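Local structure of 5'-AMP-activated protein kinase subunit beta (Schizosaccharomyces pombe, 2QRD) at residues L61-A65 with L76-R81; C38-S42 with V52-P56. The protein probably holds the AMP-activated protein kinase heterotrimer together as its beta subunit and helps set where the complex works and on which substrates. All coordinates share one frame; numbering follows the deposited sequence.

Both contacts belong to the C-terminal interaction domain of the beta subunit, and they lie side by side, their centres about 11 Å apart. Contact 1 is the more buried: the chain entering strand 65-67 meets strand 74-82 through backbone hydrogen bonds and a bridging water, and the kinase chain continues the sheet beyond it. Contact 2 is partly buried and closes a loop by apolar packing, without a hydrogen bond between 38-42 and 52-56, near bound ADP (about 8 Å from the Leu40 side chain) and against another subunit. The two meet directly, Leu40 on Ser77 and Pro56 on both Leu61 and Thr79, so the loop of contact 2 rests on the sheet to which contact 1 belongs.

Contact 1: residues L61-A65 with L76-R81; sequences LNHLA and LSATTR
At the start of strand 65-67, an edge strand within this chain, Ala65 and Ser77 form an antiparallel hydrogen-bonded pair: Ala65 N gives an almost straight bond to Ser77 O (2.9 Å, 176° at the hydrogen), and Ser77 N returns one to Ala65 O at 3.1 Å. Toward Leu61 the regular pairing is not continued; Asn62 has a left-handed backbone conformation (phi 48°). A water bridges the two backbones, donating to His63 O at 2.7 Å and accepting from Thr79 N at 2.9 Å. Beyond it, Asn62 N reaches Thr79 O at 2.7 Å. With CG beside its own backbone N (chi1 -67°), the Asn62 amide leans over the strand: ND2 lies 3.7 Å from Ala78 CB, and OD1 comes within 2.9 Å of Thr80 OG1. The Thr80 hydroxyl is hydrogen-bonded to Lys118 O of the kinase chain, while Asn62 ND2 has a weak bond to Ser120 OG there. Leu61 spreads its two methyls, CD1 onto Thr79 CG2 and CD2 to 3.5 Å from Arg81 NH2, obliquely to the guanidinium. Since Ala65 also pairs with a strand of the kinase chain, the sheet runs on across the interface; main-chain bonds and one water set the register, and the Leu61 and Asn62 side chains add packing.

Contact 2: residues C38-S42 with V52-P56; sequences CILNS and VLPNP
Ile39 lays its CD1 methyl over the bend made by Leu53, Pro54 and Pro56, with Leu53 CD1 at 3.8 Å, Pro54 O at 3.5 Å and Pro56 CB at 4.1 Å. Its CG1 branch stands between the backbone N and the carbonyl carbon (chi1 69°), which sends CD1 into this bend, and the Ile39 and Leu53 side chains cross at about a right angle. Leu53 answers with both methyls: CD1 meets Ile39 and, at 4.2 Å, Leu40 CD2, whereas CD2 sits 3.5 Å from Ile39 O. Ile39 O also accepts the hydrogen bond of Ser42 N at 3.2 Å, part of the 3-10 turn that shapes 38-42; in the same turn Leu40 N donates a long hydrogen bond to Cys38 SG (3.6 Å). At the far end of the turn Ser42 meets the Pro54 ring at its CD atom, OG 3.1 Å away. Thr88 of strand 85-93 touches Ile39, Leu40 and Leu53, giving the apolar cluster a floor. Outside it, side chains of another subunit donate hydrogen bonds to Ser42 O and Pro54 O, and Trp13 of the kinase chain packs on Leu40. The two segments thus form the closed neck of a loop containing helix 46-49, whose Asp49, with Gln50 and Ser51, lines the ADP pocket shared with the gamma subunit.

Contact 1: residues L61-A65 with L76-R81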
ATOM      1  N   LEU B  61       6.520 -19.484   0.103  1.00 53.87           N
ATOM      2  CA  LEU B  61       6.759 -18.423  -0.855  1.00 53.12           C
ATOM      3  C   LEU B  61       5.955 -18.602  -2.166  1.00 53.09           C
ATOM      4  O   LEU B  61       5.903 -19.690  -2.750  1.00 52.92           O
ATOM      5  CB  LEU B  61       8.266 -18.319  -1.128  1.00 52.89           C
ATOM      6  CG  LEU B  61       9.065 -17.257  -0.347  1.00 52.20           C
ATOM      7  CD1 LEU B  61       8.453 -16.882   0.993  1.00 50.85           C
ATOM      8  CD2 LEU B  61      10.501 -17.693  -0.168  1.00 51.60           C
ATOM      9  N   ASN B  62       5.324 -17.516  -2.598  1.00 52.50           N
ATOM     10  CA  ASN B  62       4.463 -17.479  -3.780  1.00 52.62           C
ATOM     11  C   ASN B  62       3.414 -18.589  -3.883  1.00 51.38           C
ATOM     12  O   ASN B  62       3.119 -19.096  -4.949  1.00 51.90           O
ATOM     13  CB  ASN B  62       5.275 -17.232  -5.069  1.00 53.29           C
ATOM     14  CG  ASN B  62       5.905 -15.801  -5.118  1.00 55.47           C
ATOM     15  OD1 ASN B  62       7.103 -15.656  -5.366  1.00 58.73           O
ATOM     16  ND2 ASN B  62       5.103 -14.766  -4.844  1.00 56.61           N
ATOM     17  N   HIS B  63       2.855 -18.944  -2.730  1.00 50.49           N
ATOM     18  CA  HIS B  63       1.584 -19.645  -2.633  1.00 48.57           C
ATOM     19  C   HIS B  63       0.483 -18.613  -2.468  1.00 48.34           C
ATOM     20  O   HIS B  63       0.583 -17.693  -1.658  1.00 47.93           O
ATOM     21  CB  HIS B  63       1.574 -20.595  -1.424  1.00 48.54           C
ATOM     22  CG  HIS B  63       2.383 -21.837  -1.628  1.00 45.96           C
ATOM     23  ND1 HIS B  63       1.811 -23.053  -1.932  1.00 45.20           N
ATOM     24  CD2 HIS B  63       3.716 -22.048  -1.598  1.00 42.94           C
ATOM     25  CE1 HIS B  63       2.757 -23.963  -2.080  1.00 43.14           C
ATOM     26  NE2 HIS B  63       3.923 -23.376  -1.891  1.00 43.74           N
ATOM     27  N   LEU B  64      -0.579 -18.766  -3.246  1.00 48.31           N
ATOM     28  CA  LEU B  64      -1.707 -17.882  -3.144  1.00 47.47           C
ATOM     29  C   LEU B  64      -2.419 -18.021  -1.769  1.00 48.08           C
ATOM     30  O   LEU B  64      -2.748 -19.141  -1.346  1.00 48.79           O
ATOM     31  CB  LEU B  64      -2.688 -18.157  -4.302  1.00 47.05           C
ATOM     32  CG  LEU B  64      -4.119 -17.605  -4.144  1.00 45.77           C
ATOM     33  CD1 LEU B  64      -4.117 -16.078  -4.242  1.00 45.91           C
ATOM     34  CD2 LEU B  64      -5.072 -18.207  -5.149  1.00 46.89           C
ATOM     35  N   ALA B  65      -2.657 -16.895  -1.094  1.00 47.21           N
ATOM     36  CA  ALA B  65      -3.616 -16.850   0.009  1.00 47.65           C
ATOM     37  C   ALA B  65      -4.854 -15.971  -0.352  1.00 47.73           C
ATOM     38  O   ALA B  65      -4.821 -15.207  -1.309  1.00 48.99           O
ATOM     39  CB  ALA B  65      -2.941 -16.394   1.327  1.00 46.67           C
ATOM     40  N   LEU B  76      -6.414 -11.106  -2.370  1.00 50.83           N
ATOM     41  CA  LEU B  76      -5.445 -12.117  -2.780  1.00 51.73           C
ATOM     42  C   LEU B  76      -4.062 -11.687  -2.311  1.00 52.60           C
ATOM     43  O   LEU B  76      -3.771 -10.491  -2.293  1.00 53.17           O
ATOM     44  CB  LEU B  76      -5.463 -12.308  -4.319  1.00 51.97           C
ATOM     45  CG  LEU B  76      -6.836 -12.609  -4.961  1.00 51.86           C
ATOM     46  CD1 LEU B  76      -6.706 -12.735  -6.419  1.00 51.23           C
ATOM     47  CD2 LEU B  76      -7.533 -13.887  -4.396  1.00 48.97           C
ATOM     48  N   SER B  77      -3.228 -12.642  -1.887  1.00 52.77           N
ATOM     49  CA  SER B  77      -1.871 -12.314  -1.465  1.00 53.07           C
ATOM     50  C   SER B  77      -0.871 -13.394  -1.774  1.00 53.11           C
ATOM     51  O   SER B  77      -1.221 -14.553  -1.952  1.00 53.09           O
ATOM     52  CB  SER B  77      -1.789 -11.972   0.024  1.00 54.18           C
ATOM     53  OG  SER B  77      -2.339 -12.986   0.856  1.00 56.86           O
ATOM     54  N   ALA B  78       0.390 -12.996  -1.853  1.00 53.18           N
ATOM     55  CA  ALA B  78       1.464 -13.964  -1.902  1.00 53.24           C
ATOM     56  C   ALA B  78       2.705 -13.325  -1.281  1.00 52.70           C
ATOM     57  O   ALA B  78       2.800 -12.112  -1.227  1.00 52.33           O
ATOM     58  CB  ALA B  78       1.703 -14.457  -3.335  1.00 52.44           C
ATOM     59  N   THR B  79       3.608 -14.153  -0.763  1.00 53.34           N
ATOM     60  CA  THR B  79       4.833 -13.685  -0.117  1.00 53.58           C
ATOM     61  C   THR B  79       5.958 -13.993  -1.035  1.00 53.26           C
ATOM     62  O   THR B  79       6.023 -15.066  -1.598  1.00 54.84           O
ATOM     63  CB  THR B  79       5.073 -14.351   1.268  1.00 53.53           C
ATOM     64  OG1 THR B  79       4.043 -13.936   2.170  1.00 54.68           O
ATOM     65  CG2 THR B  79       6.416 -13.920   1.880  1.00 52.26           C
ATOM     66  N   THR B  80       6.846 -13.044  -1.219  1.00 53.24           N
ATOM     67  CA  THR B  80       8.015 -13.291  -2.048  1.00 52.43           C
ATOM     68  C   THR B  80       9.240 -12.640  -1.407  1.00 51.97           C
ATOM     69  O   THR B  80       9.092 -11.739  -0.575  1.00 52.56           O
ATOM     70  CB  THR B  80       7.769 -12.852  -3.534  1.00 52.45           C
ATOM     71  OG1 THR B  80       8.736 -13.485  -4.354  1.00 53.62           O
ATOM     72  CG2 THR B  80       7.868 -11.324  -3.757  1.00 51.40           C
ATOM     73  N   ARG B  81      10.420 -13.122  -1.768  1.00 51.11           N
ATOM     74  CA  ARG B  81      11.699 -12.567  -1.326  1.00 51.42           C
ATOM     75  C   ARG B  81      12.106 -11.436  -2.268  1.00 50.45           C
ATOM     76  O   ARG B  81      12.075 -11.598  -3.491  1.00 50.23           O
ATOM     77  CB  ARG B  81      12.796 -13.660  -1.345  1.00 50.81           C
ATOM     78  CG  ARG B  81      13.979 -13.436  -0.380  1.00 52.83           C
ATOM     79  CD  ARG B  81      15.045 -14.564  -0.387  1.00 53.04           C
ATOM     80  NE  ARG B  81      14.503 -15.925  -0.540  1.00 59.92           N
ATOM     81  CZ  ARG B  81      14.417 -16.859   0.423  1.00 60.83           C
ATOM     82  NH1 ARG B  81      14.831 -16.616   1.656  1.00 62.11           N
ATOM     83  NH2 ARG B  81      13.928 -18.066   0.149  1.00 61.82           N
TER
HETATM   84  O   HOH W   1       2.845 -16.965  -0.448  1.00 32.29           O

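Contact 2: residues C38-S42 with V52-P56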
ATOM      1  N   CYS B  38      -1.543 -18.786   8.000  1.00 55.40           N
ATOM      2  CA  CYS B  38      -1.107 -17.722   7.108  1.00 54.30           C
ATOM      3  C   CYS B  38      -0.553 -16.549   7.929  1.00 52.67           C
ATOM      4  O   CYS B  38      -1.177 -16.143   8.909  1.00 52.44           O
ATOM      5  CB  CYS B  38      -2.268 -17.320   6.185  1.00 54.11           C
ATOM      6  SG  CYS B  38      -1.971 -15.824   5.275  1.00 58.77           S
ATOM      7  N   ILE B  39       0.633 -16.040   7.554  1.00 51.45           N
ATOM      8  CA  ILE B  39       1.321 -15.007   8.357  1.00 50.22           C
ATOM      9  C   ILE B  39       0.643 -13.653   8.319  1.00 49.72           C
ATOM     10  O   ILE B  39       1.001 -12.777   9.106  1.00 49.78           O
ATOM     11  CB  ILE B  39       2.849 -14.796   8.040  1.00 50.15           C
ATOM     12  CG1 ILE B  39       3.071 -14.170   6.653  1.00 50.76           C
ATOM     13  CG2 ILE B  39       3.671 -16.075   8.291  1.00 50.11           C
ATOM     14  CD1 ILE B  39       4.456 -13.564   6.478  1.00 49.76           C
ATOM     15  N   LEU B  40      -0.325 -13.474   7.419  1.00 48.90           N
ATOM     16  CA  LEU B  40      -1.043 -12.201   7.339  1.00 48.08           C
ATOM     17  C   LEU B  40      -1.941 -12.014   8.537  1.00 48.38           C
ATOM     18  O   LEU B  40      -2.237 -10.880   8.914  1.00 48.29           O
ATOM     19  CB  LEU B  40      -1.845 -12.056   6.051  1.00 47.67           C
ATOM     20  CG  LEU B  40      -1.098 -11.438   4.874  1.00 46.19           C
ATOM     21  CD1 LEU B  40      -2.018 -11.338   3.699  1.00 41.92           C
ATOM     22  CD2 LEU B  40      -0.516 -10.050   5.210  1.00 46.56           C
ATOM     23  N   ASN B  41      -2.363 -13.127   9.128  1.00 48.34           N
ATOM     24  CA  ASN B  41      -3.208 -13.099  10.306  1.00 49.17           C
ATOM     25  C   ASN B  41      -2.468 -12.653  11.559  1.00 49.81           C
ATOM     26  O   ASN B  41      -2.998 -12.703  12.665  1.00 49.70           O
ATOM     27  CB  ASN B  41      -3.821 -14.468  10.518  1.00 49.17           C
ATOM     28  CG  ASN B  41      -4.673 -14.860   9.396  1.00 47.44           C
ATOM     29  OD1 ASN B  41      -5.203 -14.006   8.710  1.00 46.03           O
ATOM     30  ND2 ASN B  41      -4.809 -16.158   9.171  1.00 46.96           N
ATOM     31  N   SER B  42      -1.235 -12.208  11.350  1.00 50.95           N
ATOM     32  CA  SER B  42      -0.381 -11.715  12.411  1.00 51.96           C
ATOM     33  C   SER B  42      -0.314 -10.180  12.370  1.00 52.32           C
ATOM     34  O   SER B  42      -0.348  -9.575  11.292  1.00 52.17           O
ATOM     35  CB  SER B  42       1.005 -12.359  12.268  1.00 51.85           C
ATOM     36  OG  SER B  42       2.037 -11.519  12.736  1.00 53.06           O
ATOM     37  N   VAL B  52       4.767  -4.750   9.764  1.00 49.43           N
ATOM     38  CA  VAL B  52       5.751  -5.772  10.169  1.00 48.79           C
ATOM     39  C   VAL B  52       5.077  -7.136  10.354  1.00 49.26           C
ATOM     40  O   VAL B  52       4.093  -7.284  11.094  1.00 49.09           O
ATOM     41  CB  VAL B  52       6.538  -5.368  11.446  1.00 48.37           C
ATOM     42  CG1 VAL B  52       7.315  -6.552  12.028  1.00 49.17           C
ATOM     43  CG2 VAL B  52       7.492  -4.221  11.178  1.00 46.81           C
ATOM     44  N   LEU B  53       5.614  -8.124   9.651  1.00 49.48           N
ATOM     45  CA  LEU B  53       5.148  -9.501   9.755  1.00 49.60           C
ATOM     46  C   LEU B  53       6.269 -10.348  10.315  1.00 49.88           C
ATOM     47  O   LEU B  53       7.419  -9.896  10.344  1.00 49.61           O
ATOM     48  CB  LEU B  53       4.730 -10.030   8.385  1.00 49.21           C
ATOM     49  CG  LEU B  53       3.598  -9.309   7.682  1.00 48.12           C
ATOM     50  CD1 LEU B  53       3.575  -9.833   6.287  1.00 50.76           C
ATOM     51  CD2 LEU B  53       2.303  -9.636   8.389  1.00 49.90           C
ATOM     52  N   PRO B  54       5.941 -11.572  10.793  1.00 50.78           N
ATOM     53  CA  PRO B  54       7.041 -12.498  11.073  1.00 50.85           C
ATOM     54  C   PRO B  54       7.667 -12.983   9.757  1.00 51.72           C
ATOM     55  O   PRO B  54       7.067 -12.833   8.678  1.00 50.67           O
ATOM     56  CB  PRO B  54       6.368 -13.647  11.827  1.00 50.63           C
ATOM     57  CG  PRO B  54       4.925 -13.569  11.478  1.00 49.80           C
ATOM     58  CD  PRO B  54       4.617 -12.149  11.131  1.00 50.46           C
ATOM     59  N   ASN B  55       8.884 -13.515   9.853  1.00 52.88           N
ATOM     60  CA  ASN B  55       9.528 -14.152   8.717  1.00 54.25           C
ATOM     61  C   ASN B  55       8.716 -15.341   8.240  1.00 54.79           C
ATOM     62  O   ASN B  55       8.203 -16.118   9.048  1.00 55.51           O
ATOM     63  CB  ASN B  55      10.966 -14.560   9.058  1.00 54.69           C
ATOM     64  CG  ASN B  55      11.858 -13.357   9.298  1.00 55.10           C
ATOM     65  OD1 ASN B  55      11.535 -12.237   8.897  1.00 58.53           O
ATOM     66  ND2 ASN B  55      12.967 -13.573   9.968  1.00 56.23           N
ATOM     67  N   PRO B  56       8.568 -15.475   6.922  1.00 55.34           N
ATOM     68  CA  PRO B  56       7.693 -16.539   6.452  1.00 55.86           C
ATOM     69  C   PRO B  56       8.414 -17.876   6.367  1.00 56.38           C
ATOM     70  O   PRO B  56       9.638 -17.933   6.368  1.00 56.72           O
ATOM     71  CB  PRO B  56       7.307 -16.064   5.054  1.00 55.70           C
ATOM     72  CG  PRO B  56       8.516 -15.320   4.581  1.00 55.98           C
ATOM     73  CD  PRO B  56       9.170 -14.710   5.813  1.00 54.95           C
TER